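Local structure of SecB-like chaperone Rv1957 (Mycobacterium tuberculosis, 5MTW) at residues 50-55 against 160-165; 54-59 against 74-79; 60-65 against 126-131; 104-109 against 142-147. The protein acts as a SecB-like chaperone of a toxin-antitoxin system, preventing aggregation of the antitoxin HigA1 and enabling neutralization of the toxin HigB1. All blocks are in the same frame, centred on the assembly; numbering follows the deposited sequence.

In the fold
Interactions 1, 2 and 3 follow strand 50-62 along its length, where it meets in turn the segment after the long helix, its hairpin partner 69-82, and the first turns of helix 125-154. Interaction 4 packs the middle of that helix on strand 99-114, and is the fully buried contact, built from aromatic rings and an isoleucine. Interaction 2, about 8 Å away between centres, is its neighbour in the sheet and rests mainly on backbone hydrogen bonds. Interaction 1 combines leucine packing with a tyrosine-glutamate bond at an exposed carboxylate. Interaction 3, on the far side of the chain's centre from interaction 1, is a small apolar surface contact.

Interaction 1 of 4, residues 50-55 against 160-165; sequences LTYDLE and LTLEIL
Leu-54 and Leu-162 make the tight part of this contact: Leu-54 CD2 lies 3.4 Å from Leu-162 CD1, closer than methyl groups usually come, with the two side chains crossing at about a right angle. The other methyl of Leu-162, CD2, reaches Tyr-52 CE2 at 3.7 Å, an oblique approach to the ring. Leu-160 CD2 sits over one face of the same ring, 4.1 Å from its centroid and displaced toward the rim, in a CH-pi contact, while Leu-160 CD1 meets Tyr-52 CE1 at 4.0 Å. Tyr-52 and Leu-54 lie on the same side of strand 50-62, an outer strand of the four-stranded antiparallel sheet of this SecB-like subunit, and the irregular segment after helix 125-154 folds back across them; Arg-145 of that helix holds this segment through the carbonyl oxygen of Leu-162. On the solvent side the packing gives way to a single polar link. Tyr-52 CG stands between the backbone N and the carbonyl carbon (chi1 73°), and the ring runs out from the strand to meet Glu-163 tip to tip. Tyr-52 OH donates to Glu-163 OE1 over 2.6 Å, reaching this oxygen from well above the carboxylate plane, which is turned 83° from the ring. Glu-163 is exposed, and its chain bends at chi2 (93°) to bring the acid group round to the hydroxyl. Away from Glu-163, Leu-50 and Leu-160 each pack on an aromatic side chain of the bound peptide.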
# COMPACT_ATOMS: atom_id res chain seq x y z
N LEU A 50 9.56 -17.85 -14.19
CA LEU A 50 8.52 -17.67 -13.16
C LEU A 50 7.20 -17.20 -13.79
O LEU A 50 7.16 -16.35 -14.73
CB LEU A 50 9.12 -16.89 -11.97
CG LEU A 50 8.33 -16.03 -11.04
CD1 LEU A 50 9.12 -15.48 -9.87
CD2 LEU A 50 7.96 -14.90 -11.95
N THR A 51 6.11 -17.83 -13.39
CA THR A 51 4.83 -17.46 -13.95
C THR A 51 3.66 -17.38 -12.90
O THR A 51 3.86 -17.60 -11.74
CB THR A 51 4.45 -18.38 -15.13
OG1 THR A 51 3.44 -17.73 -15.92
CG2 THR A 51 3.95 -19.76 -14.63
N TYR A 52 2.47 -17.07 -13.36
CA TYR A 52 1.32 -16.99 -12.47
C TYR A 52 0.01 -17.27 -13.12
O TYR A 52 -0.13 -17.05 -14.28
CB TYR A 52 1.32 -15.61 -11.80
CG TYR A 52 0.91 -14.51 -12.72
CD1 TYR A 52 1.82 -13.93 -13.56
CD2 TYR A 52 -0.42 -14.06 -12.72
CE1 TYR A 52 1.42 -12.94 -14.42
CE2 TYR A 52 -0.82 -13.03 -13.54
CZ TYR A 52 0.11 -12.47 -14.38
OH TYR A 52 -0.25 -11.46 -15.19
N ASP A 53 -0.92 -17.72 -12.31
CA ASP A 53 -2.32 -17.91 -12.69
C ASP A 53 -3.16 -17.05 -11.76
O ASP A 53 -2.84 -16.94 -10.56
CB ASP A 53 -2.81 -19.34 -12.43
CG ASP A 53 -2.10 -20.37 -13.21
OD1 ASP A 53 -1.41 -20.04 -14.19
OD2 ASP A 53 -2.23 -21.54 -12.84
N LEU A 54 -4.20 -16.43 -12.30
CA LEU A 54 -5.11 -15.55 -11.51
C LEU A 54 -6.58 -15.74 -11.95
O LEU A 54 -6.94 -15.36 -13.04
CB LEU A 54 -4.72 -14.09 -11.61
CG LEU A 54 -5.52 -13.11 -10.72
CD1 LEU A 54 -5.63 -13.50 -9.27
CD2 LEU A 54 -4.99 -11.66 -10.81
N GLU A 55 -7.38 -16.34 -11.09
CA GLU A 55 -8.76 -16.69 -11.36
C GLU A 55 -9.53 -15.61 -10.57
O GLU A 55 -9.15 -15.33 -9.42
CB GLU A 55 -9.10 -18.05 -10.76
CG GLU A 55 -10.55 -18.44 -11.01
CD GLU A 55 -10.97 -19.71 -10.31
OE1 GLU A 55 -10.17 -20.25 -9.51
OE2 GLU A 55 -12.11 -20.19 -10.58
N LEU A 160 5.02 -8.72 -8.44
CA LEU A 160 4.13 -8.98 -9.51
C LEU A 160 3.22 -7.77 -9.76
O LEU A 160 2.42 -7.38 -8.88
CB LEU A 160 3.19 -10.12 -9.19
CG LEU A 160 2.16 -10.43 -10.28
CD1 LEU A 160 2.91 -10.58 -11.60
CD2 LEU A 160 1.53 -11.74 -9.97
N THR A 161 3.36 -7.19 -10.95
CA THR A 161 2.46 -6.11 -11.37
C THR A 161 1.50 -6.61 -12.46
O THR A 161 1.91 -6.85 -13.59
CB THR A 161 3.28 -4.86 -11.84
OG1 THR A 161 4.08 -4.41 -10.76
CG2 THR A 161 2.40 -3.77 -12.25
N LEU A 162 0.23 -6.80 -12.11
CA LEU A 162 -0.73 -7.29 -13.09
C LEU A 162 -0.82 -6.31 -14.27
O LEU A 162 -0.51 -5.08 -14.15
CB LEU A 162 -2.10 -7.53 -12.44
CG LEU A 162 -2.11 -8.48 -11.28
CD1 LEU A 162 -3.60 -8.57 -10.80
CD2 LEU A 162 -1.50 -9.85 -11.73
N GLU A 163 -1.23 -6.87 -15.39
CA GLU A 163 -1.48 -6.10 -16.60
C GLU A 163 -2.65 -5.11 -16.42
O GLU A 163 -3.63 -5.34 -15.67
CB GLU A 163 -1.79 -7.02 -17.79
CG GLU A 163 -0.95 -8.29 -17.80
CD GLU A 163 -1.64 -9.52 -17.10
OE1 GLU A 163 -1.97 -9.57 -15.81
OE2 GLU A 163 -1.82 -10.49 -17.90
N ILE A 164 -2.54 -3.98 -17.09
CA ILE A 164 -3.66 -3.07 -17.19
C ILE A 164 -4.80 -3.70 -18.06
O ILE A 164 -4.59 -4.03 -19.20
CB ILE A 164 -3.19 -1.70 -17.78
CG1 ILE A 164 -2.06 -1.13 -16.92
CG2 ILE A 164 -4.35 -0.76 -17.81
CD1 ILE A 164 -2.46 -0.86 -15.46
N LEU A 165 -5.97 -3.97 -17.49
CA LEU A 165 -7.04 -4.60 -18.27
C LEU A 165 -7.76 -3.59 -19.14
O LEU A 165 -8.19 -2.56 -18.61
CB LEU A 165 -8.02 -5.34 -17.34
CG LEU A 165 -7.32 -6.60 -16.79
CD1 LEU A 165 -8.27 -7.59 -16.12
CD2 LEU A 165 -6.45 -7.32 -17.85

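Interaction 2 of 4, residues 54-59 against 74-79; sequences LEFEPA and ISCHLR
Phe-56 CG is anti to its carbonyl carbon (chi1 -59°), and Ile-74 CG2 is anti to its own backbone N, an arrangement that sets the methyl against the phenyl ring. Ile-74 CG2 lies in the ring plane at its edge, 3.9 Å from Phe-56 CD2. The same ring carbon meets the sulfur of the residue paired with it on the neighbouring strand, with Cys-76 SG to Phe-56 CD2 at 4.0 Å, an oblique sulfur-aromatic contact. Leu-54 CD1 leans over the partner strand, 4.1 Å from both Cys-76 CB and Leu-78 CB. These groups share the face of the sheet on which helix 125-154 packs; Ile-144 of that helix touches both Ile-74 and Cys-76. Glu-55, Glu-57, Ser-75 and His-77 point to the other face, where Arg-79 NH1 donates to His-77 NE2 over 2.9 Å. Backbone bonds fix the register. Glu-55 exchanges two with His-77, Glu-55 N to His-77 O at 3.0 Å and His-77 N to Glu-55 O at 2.9 Å, and Glu-57 pairs likewise with Ser-75, its N only 2.6 Å from Ser-75 O. Leu-54, Phe-56 and Pro-58 form the intervening non-hydrogen-bonded pairs with Leu-78, Cys-76 and Ile-74. With strand directions at 164°, this alternation is that of a regular antiparallel beta hairpin, here strands 50-62 and 69-82 at one side of the SecB-like sheet.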
# COMPACT_ATOMS: atom_id res chain seq x y z
N LEU A 54 -4.20 -16.43 -12.30
CA LEU A 54 -5.11 -15.55 -11.51
C LEU A 54 -6.58 -15.74 -11.95
O LEU A 54 -6.94 -15.36 -13.04
CB LEU A 54 -4.72 -14.09 -11.61
CG LEU A 54 -5.52 -13.11 -10.72
CD1 LEU A 54 -5.63 -13.50 -9.27
CD2 LEU A 54 -4.99 -11.66 -10.81
N GLU A 55 -7.38 -16.34 -11.09
CA GLU A 55 -8.76 -16.69 -11.36
C GLU A 55 -9.53 -15.61 -10.57
O GLU A 55 -9.15 -15.33 -9.42
CB GLU A 55 -9.10 -18.05 -10.76
CG GLU A 55 -10.55 -18.44 -11.01
CD GLU A 55 -10.97 -19.71 -10.31
OE1 GLU A 55 -10.17 -20.25 -9.51
OE2 GLU A 55 -12.11 -20.19 -10.58
N PHE A 56 -10.55 -15.01 -11.19
CA PHE A 56 -11.44 -14.06 -10.52
C PHE A 56 -12.84 -14.67 -10.45
O PHE A 56 -13.25 -15.37 -11.37
CB PHE A 56 -11.58 -12.82 -11.34
CG PHE A 56 -10.29 -12.10 -11.62
CD1 PHE A 56 -9.45 -12.50 -12.66
CD2 PHE A 56 -9.91 -11.01 -10.86
CE1 PHE A 56 -8.27 -11.81 -12.96
CE2 PHE A 56 -8.72 -10.30 -11.14
CZ PHE A 56 -7.89 -10.71 -12.20
N GLU A 57 -13.61 -14.38 -9.41
CA GLU A 57 -15.02 -14.79 -9.40
C GLU A 57 -15.85 -13.60 -8.86
O GLU A 57 -15.71 -13.24 -7.69
CB GLU A 57 -15.18 -16.10 -8.60
CG GLU A 57 -16.46 -16.93 -8.80
CD GLU A 57 -16.88 -17.10 -10.26
OE1 GLU A 57 -16.14 -17.71 -11.08
OE2 GLU A 57 -18.00 -16.64 -10.58
N PRO A 58 -16.63 -12.94 -9.72
CA PRO A 58 -17.50 -11.85 -9.31
C PRO A 58 -18.85 -12.27 -8.66
O PRO A 58 -19.36 -13.34 -8.90
CB PRO A 58 -17.71 -11.03 -10.60
CG PRO A 58 -17.12 -11.83 -11.68
CD PRO A 58 -16.70 -13.16 -11.19
N ALA A 59 -19.41 -11.41 -7.80
CA ALA A 59 -20.65 -11.73 -7.17
C ALA A 59 -21.26 -10.40 -6.81
O ALA A 59 -20.56 -9.37 -6.75
CB ALA A 59 -20.41 -12.63 -5.98
N ILE A 74 -15.39 -9.29 -5.70
CA ILE A 74 -14.55 -10.13 -6.56
C ILE A 74 -13.61 -10.95 -5.69
O ILE A 74 -12.82 -10.39 -4.89
CB ILE A 74 -13.79 -9.33 -7.65
CG1 ILE A 74 -14.86 -8.58 -8.49
CG2 ILE A 74 -12.94 -10.27 -8.51
CD1 ILE A 74 -14.30 -7.59 -9.44
N SER A 75 -13.82 -12.26 -5.81
CA SER A 75 -12.98 -13.31 -5.20
C SER A 75 -11.82 -13.65 -6.16
O SER A 75 -12.05 -13.73 -7.38
CB SER A 75 -13.84 -14.56 -4.89
OG SER A 75 -13.07 -15.53 -4.23
N CYS A 76 -10.59 -13.69 -5.65
CA CYS A 76 -9.41 -13.94 -6.48
C CYS A 76 -8.60 -15.13 -5.93
O CYS A 76 -8.44 -15.30 -4.68
CB CYS A 76 -8.52 -12.72 -6.52
SG CYS A 76 -9.37 -11.21 -6.93
N HIS A 77 -8.00 -15.87 -6.86
CA HIS A 77 -7.07 -16.98 -6.51
C HIS A 77 -5.78 -16.78 -7.36
O HIS A 77 -5.81 -16.78 -8.58
CB HIS A 77 -7.69 -18.40 -6.66
CG HIS A 77 -6.78 -19.46 -6.08
ND1 HIS A 77 -6.71 -19.71 -4.72
CD2 HIS A 77 -5.83 -20.24 -6.65
CE1 HIS A 77 -5.79 -20.64 -4.49
NE2 HIS A 77 -5.24 -20.96 -5.65
N LEU A 78 -4.70 -16.48 -6.68
CA LEU A 78 -3.41 -16.24 -7.27
C LEU A 78 -2.48 -17.41 -6.96
O LEU A 78 -2.30 -17.85 -5.78
CB LEU A 78 -2.82 -14.94 -6.72
CG LEU A 78 -1.37 -14.68 -7.11
CD1 LEU A 78 -1.34 -14.31 -8.53
CD2 LEU A 78 -0.71 -13.60 -6.26
N ARG A 79 -1.85 -17.89 -8.01
CA ARG A 79 -0.89 -18.99 -7.88
C ARG A 79 0.33 -18.53 -8.64
O ARG A 79 0.26 -18.23 -9.82
CB ARG A 79 -1.42 -20.28 -8.53
CG ARG A 79 -2.28 -21.17 -7.67
CD ARG A 79 -2.63 -22.51 -8.42
NE ARG A 79 -2.34 -23.74 -7.66
CZ ARG A 79 -3.01 -24.19 -6.59
NH1 ARG A 79 -4.00 -23.51 -6.07
NH2 ARG A 79 -2.69 -25.34 -6.02

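Interaction 3 of 4, residues 60-65 against 126-131; sequences VDADPA and EELTAY
Leu-128 projects from the first turns of helix 125-154 toward the end of strand 50-62, and meets three residues there. Its CB faces Val-60, whose CG1 is 4.2 Å away. CG, anti to the carbonyl carbon (chi1 -70°), carries the side chain onward to the segment beyond Val-60. At the tip the two methyls divide. Leu-128 CD1 takes the closer contacts, 3.8 Å to Ala-62 CB and 4.1 Å to Pro-64 CG, the proline ring and the leucine crossing at a slant. Leu-128 CD2 has Ala-62 CB as its nearest neighbour across the contact, at 4.2 Å. Val-60, Ala-62 and Pro-64 all point toward the helix, whereas Asp-61, between the first two, turns away and forms a salt bridge with Arg-73. At the next helix residue, Val-60 CG1 also touches Thr-129 OG1 at 4.2 Å; that hydroxyl is hydrogen-bonded to the carbonyl oxygen of Glu-125 in the preceding turn of the helix, and meets the valine only by packing. The axes of strand 60-62 and helix segment 126-131 approach to 9.0 Å. Phe-70 of the neighbouring strand touches Val-60, Ala-62 and Leu-128 alike, and Leu-22 of helix 20-25 adds to the packing on the leucine. No hydrogen bond crosses between 60-65 and 126-131, so the link between them is apolar packing centred on Leu-128; a polar hold on this part of the helix comes from elsewhere, as in the Glu-127 salt bridge to Arg-21.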
# COMPACT_ATOMS: atom_id res chain seq x y z
N VAL A 60 -22.57 -10.34 -6.68
CA VAL A 60 -23.21 -9.08 -6.24
C VAL A 60 -24.17 -9.45 -5.06
O VAL A 60 -24.74 -10.53 -5.02
CB VAL A 60 -23.83 -8.30 -7.41
CG1 VAL A 60 -24.92 -9.08 -8.12
CG2 VAL A 60 -24.39 -6.93 -6.98
N ASP A 61 -24.24 -8.61 -4.05
CA ASP A 61 -25.19 -8.83 -2.92
C ASP A 61 -26.08 -7.63 -2.92
O ASP A 61 -25.61 -6.45 -2.88
CB ASP A 61 -24.50 -8.92 -1.54
CG ASP A 61 -23.42 -9.95 -1.47
OD1 ASP A 61 -23.68 -11.11 -1.84
OD2 ASP A 61 -22.29 -9.60 -1.01
N ALA A 62 -27.38 -7.89 -3.02
CA ALA A 62 -28.37 -6.86 -3.07
C ALA A 62 -29.66 -7.32 -2.45
O ALA A 62 -29.88 -8.49 -2.26
CB ALA A 62 -28.57 -6.46 -4.51
N ASP A 63 -30.50 -6.39 -2.07
CA ASP A 63 -31.86 -6.76 -1.64
C ASP A 63 -32.65 -5.52 -1.90
O ASP A 63 -32.88 -4.77 -0.99
CB ASP A 63 -31.90 -7.10 -0.15
CG ASP A 63 -33.36 -7.45 0.37
OD1 ASP A 63 -34.44 -7.49 -0.36
OD2 ASP A 63 -33.38 -7.66 1.59
N PRO A 64 -32.96 -5.28 -3.17
CA PRO A 64 -33.40 -3.96 -3.60
C PRO A 64 -34.77 -3.51 -3.09
O PRO A 64 -35.05 -2.30 -3.11
CB PRO A 64 -33.37 -4.03 -5.14
CG PRO A 64 -33.02 -5.43 -5.51
CD PRO A 64 -32.64 -6.18 -4.28
N ALA A 65 -35.60 -4.42 -2.61
CA ALA A 65 -36.87 -4.01 -2.03
C ALA A 65 -36.71 -3.39 -0.62
O ALA A 65 -37.56 -2.65 -0.18
CB ALA A 65 -37.85 -5.18 -2.02
N GLU A 126 -30.67 -9.28 -13.11
CA GLU A 126 -29.92 -9.14 -14.38
C GLU A 126 -29.20 -7.82 -14.45
O GLU A 126 -28.07 -7.75 -14.93
CB GLU A 126 -30.85 -9.24 -15.60
CG GLU A 126 -31.45 -10.63 -15.81
CD GLU A 126 -32.47 -11.01 -14.73
OE1 GLU A 126 -33.26 -10.13 -14.32
OE2 GLU A 126 -32.46 -12.18 -14.28
N GLU A 127 -29.90 -6.75 -14.06
CA GLU A 127 -29.36 -5.41 -14.08
C GLU A 127 -28.13 -5.30 -13.11
O GLU A 127 -27.09 -4.80 -13.47
CB GLU A 127 -30.45 -4.39 -13.74
CG GLU A 127 -31.59 -4.25 -14.75
CD GLU A 127 -32.50 -3.03 -14.50
OE1 GLU A 127 -32.94 -2.78 -13.37
OE2 GLU A 127 -32.80 -2.29 -15.45
N LEU A 128 -28.29 -5.80 -11.89
CA LEU A 128 -27.26 -5.83 -10.89
C LEU A 128 -26.05 -6.63 -11.38
O LEU A 128 -24.91 -6.15 -11.26
CB LEU A 128 -27.83 -6.42 -9.61
CG LEU A 128 -28.80 -5.43 -8.96
CD1 LEU A 128 -29.85 -6.14 -8.08
CD2 LEU A 128 -28.01 -4.42 -8.17
N THR A 129 -26.30 -7.83 -11.93
CA THR A 129 -25.25 -8.72 -12.48
C THR A 129 -24.49 -8.05 -13.63
O THR A 129 -23.30 -8.00 -13.61
CB THR A 129 -25.83 -10.09 -12.89
OG1 THR A 129 -26.23 -10.77 -11.70
CG2 THR A 129 -24.83 -10.96 -13.59
N ALA A 130 -25.18 -7.39 -14.55
CA ALA A 130 -24.49 -6.77 -15.68
C ALA A 130 -23.59 -5.60 -15.18
O ALA A 130 -22.47 -5.37 -15.70
CB ALA A 130 -25.49 -6.24 -16.68
N TYR A 131 -24.13 -4.85 -14.21
CA TYR A 131 -23.45 -3.66 -13.70
C TYR A 131 -22.20 -4.07 -12.98
O TYR A 131 -21.21 -3.42 -13.16
CB TYR A 131 -24.33 -2.83 -12.77
CG TYR A 131 -23.69 -1.52 -12.25
CD1 TYR A 131 -23.65 -0.37 -13.03
CD2 TYR A 131 -23.10 -1.48 -11.00
CE1 TYR A 131 -23.10 0.82 -12.55
CE2 TYR A 131 -22.53 -0.31 -10.50
CZ TYR A 131 -22.54 0.84 -11.26
OH TYR A 131 -21.97 1.99 -10.76

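Interaction 4 of 4, residues 104-109 against 142-147; sequences ADFEFA and PYIREY
Tyr-147 lays one edge of its ring over the face of Phe-106, with Tyr-147 CD2 above the centre of the phenyl group and 3.8 Å from Phe-106 CD2. The rings form an edge-to-face pair, centroids 5.0 Å apart and planes at 62°. Tyr-147 in turn offers its own face to Phe-108: here the phenylalanine edge is directed at the tyrosine in an offset edge-to-face pair with centroids 5.6 Å apart, and Phe-108 CE2 comes within 3.6 Å of Tyr-147 CB. Tyr-147 CG is anti to the backbone N (chi1 -174°), which sends the ring off the helix toward the strand. The three rings make an aromatic cluster in the layer where the long helix 125-154 lies across the four-stranded antiparallel sheet, the core arrangement of a SecB-like subunit. Ile-144, one turn earlier, fills in beside them with both branches: CG2 lies in the plane of the Phe-106 ring at its edge, 4.0 Å from CZ, and CG1 touches Phe-108 CD2 at 3.9 Å. Phe-108 also reaches the helix backbone, its CZ 3.7 Å from Tyr-143 O, while Tyr-143 CB lies over one face of its ring toward the rim. The touching residues are all buried, and no hydrogen bond joins the two segments; the hydroxyl of Tyr-147 is instead hydrogen-bonded to Thr-36 OG1 on strand 26-40. The ring of Tyr-143 leads away from the strand, and packs edge-to-face with Tyr-149 of a neighbouring subunit of the homotetramer.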
# COMPACT_ATOMS: atom_id res chain seq x y z
N ALA A 104 -2.31 -17.24 -3.02
CA ALA A 104 -3.17 -16.33 -2.29
C ALA A 104 -4.60 -16.43 -2.73
O ALA A 104 -4.90 -16.50 -3.93
CB ALA A 104 -2.71 -14.94 -2.55
N ASP A 105 -5.47 -16.27 -1.77
CA ASP A 105 -6.90 -16.23 -2.01
C ASP A 105 -7.45 -15.06 -1.20
O ASP A 105 -7.26 -14.99 0.02
CB ASP A 105 -7.55 -17.56 -1.61
CG ASP A 105 -9.10 -17.50 -1.62
OD1 ASP A 105 -9.77 -17.01 -2.61
OD2 ASP A 105 -9.65 -17.96 -0.62
N PHE A 106 -8.00 -14.09 -1.90
CA PHE A 106 -8.52 -12.91 -1.27
C PHE A 106 -9.79 -12.39 -1.96
O PHE A 106 -10.05 -12.70 -3.13
CB PHE A 106 -7.40 -11.85 -1.19
CG PHE A 106 -6.88 -11.41 -2.53
CD1 PHE A 106 -5.91 -12.13 -3.18
CD2 PHE A 106 -7.41 -10.33 -3.14
CE1 PHE A 106 -5.40 -11.74 -4.45
CE2 PHE A 106 -6.97 -9.91 -4.40
CZ PHE A 106 -5.94 -10.61 -5.06
N GLU A 107 -10.51 -11.50 -1.29
CA GLU A 107 -11.70 -10.97 -1.89
C GLU A 107 -11.95 -9.49 -1.52
O GLU A 107 -11.77 -9.14 -0.36
CB GLU A 107 -12.90 -11.76 -1.37
CG GLU A 107 -14.19 -11.42 -2.05
CD GLU A 107 -15.37 -12.26 -1.52
OE1 GLU A 107 -15.26 -12.84 -0.44
OE2 GLU A 107 -16.39 -12.36 -2.23
N PHE A 108 -12.16 -8.66 -2.54
CA PHE A 108 -12.45 -7.28 -2.40
C PHE A 108 -13.97 -7.03 -2.57
O PHE A 108 -14.70 -7.77 -3.27
CB PHE A 108 -11.63 -6.43 -3.42
CG PHE A 108 -10.21 -6.09 -2.92
CD1 PHE A 108 -10.01 -4.95 -2.15
CD2 PHE A 108 -9.10 -6.92 -3.18
CE1 PHE A 108 -8.72 -4.63 -1.63
CE2 PHE A 108 -7.84 -6.61 -2.67
CZ PHE A 108 -7.64 -5.43 -1.97
N ALA A 109 -14.42 -5.96 -1.94
CA ALA A 109 -15.77 -5.51 -2.03
C ALA A 109 -15.85 -4.05 -2.30
O ALA A 109 -15.08 -3.32 -1.70
CB ALA A 109 -16.43 -5.68 -0.70
N PRO A 142 -8.28 -2.16 -10.11
CA PRO A 142 -7.01 -1.49 -9.70
C PRO A 142 -6.61 -1.78 -8.22
O PRO A 142 -5.46 -1.86 -7.89
CB PRO A 142 -7.32 -0.01 -9.92
CG PRO A 142 -8.29 -0.01 -11.03
CD PRO A 142 -9.15 -1.25 -10.86
N TYR A 143 -7.61 -2.07 -7.38
CA TYR A 143 -7.35 -2.37 -6.02
C TYR A 143 -6.77 -3.75 -5.86
O TYR A 143 -5.93 -4.07 -4.95
CB TYR A 143 -8.63 -2.32 -5.19
CG TYR A 143 -9.13 -0.91 -5.06
CD1 TYR A 143 -9.89 -0.34 -6.07
CD2 TYR A 143 -8.84 -0.14 -3.93
CE1 TYR A 143 -10.37 0.98 -5.98
CE2 TYR A 143 -9.32 1.17 -3.82
CZ TYR A 143 -10.08 1.73 -4.84
OH TYR A 143 -10.57 3.04 -4.69
N ILE A 144 -7.20 -4.59 -6.78
CA ILE A 144 -6.74 -5.97 -6.82
C ILE A 144 -5.29 -6.01 -7.28
O ILE A 144 -4.51 -6.66 -6.73
CB ILE A 144 -7.61 -6.88 -7.74
CG1 ILE A 144 -8.95 -7.22 -7.04
CG2 ILE A 144 -6.86 -8.17 -8.06
CD1 ILE A 144 -10.08 -7.70 -7.98
N ARG A 145 -4.99 -5.23 -8.29
CA ARG A 145 -3.63 -5.15 -8.80
C ARG A 145 -2.64 -4.57 -7.75
O ARG A 145 -1.52 -5.04 -7.58
CB ARG A 145 -3.66 -4.23 -10.05
CG ARG A 145 -2.29 -3.88 -10.61
CD ARG A 145 -2.52 -3.25 -12.02
NE ARG A 145 -1.28 -2.77 -12.68
CZ ARG A 145 -0.74 -1.58 -12.50
NH1 ARG A 145 -1.25 -0.69 -11.65
NH2 ARG A 145 0.35 -1.24 -13.15
N GLU A 146 -3.08 -3.53 -7.04
CA GLU A 146 -2.24 -2.92 -6.03
C GLU A 146 -1.99 -3.92 -4.88
O GLU A 146 -0.90 -4.00 -4.33
CB GLU A 146 -2.81 -1.63 -5.48
CG GLU A 146 -1.88 -0.94 -4.47
CD GLU A 146 -2.00 -1.50 -3.04
OE1 GLU A 146 -3.04 -2.07 -2.70
OE2 GLU A 146 -1.04 -1.37 -2.23
N TYR A 147 -3.00 -4.71 -4.55
CA TYR A 147 -2.86 -5.65 -3.49
C TYR A 147 -1.86 -6.78 -3.83
O TYR A 147 -1.08 -7.22 -2.97
CB TYR A 147 -4.29 -6.20 -3.07
CG TYR A 147 -4.16 -7.06 -1.89
CD1 TYR A 147 -3.77 -6.53 -0.66
CD2 TYR A 147 -4.40 -8.41 -1.97
CE1 TYR A 147 -3.59 -7.34 0.46
CE2 TYR A 147 -4.24 -9.22 -0.87
CZ TYR A 147 -3.82 -8.68 0.35
OH TYR A 147 -3.60 -9.59 1.41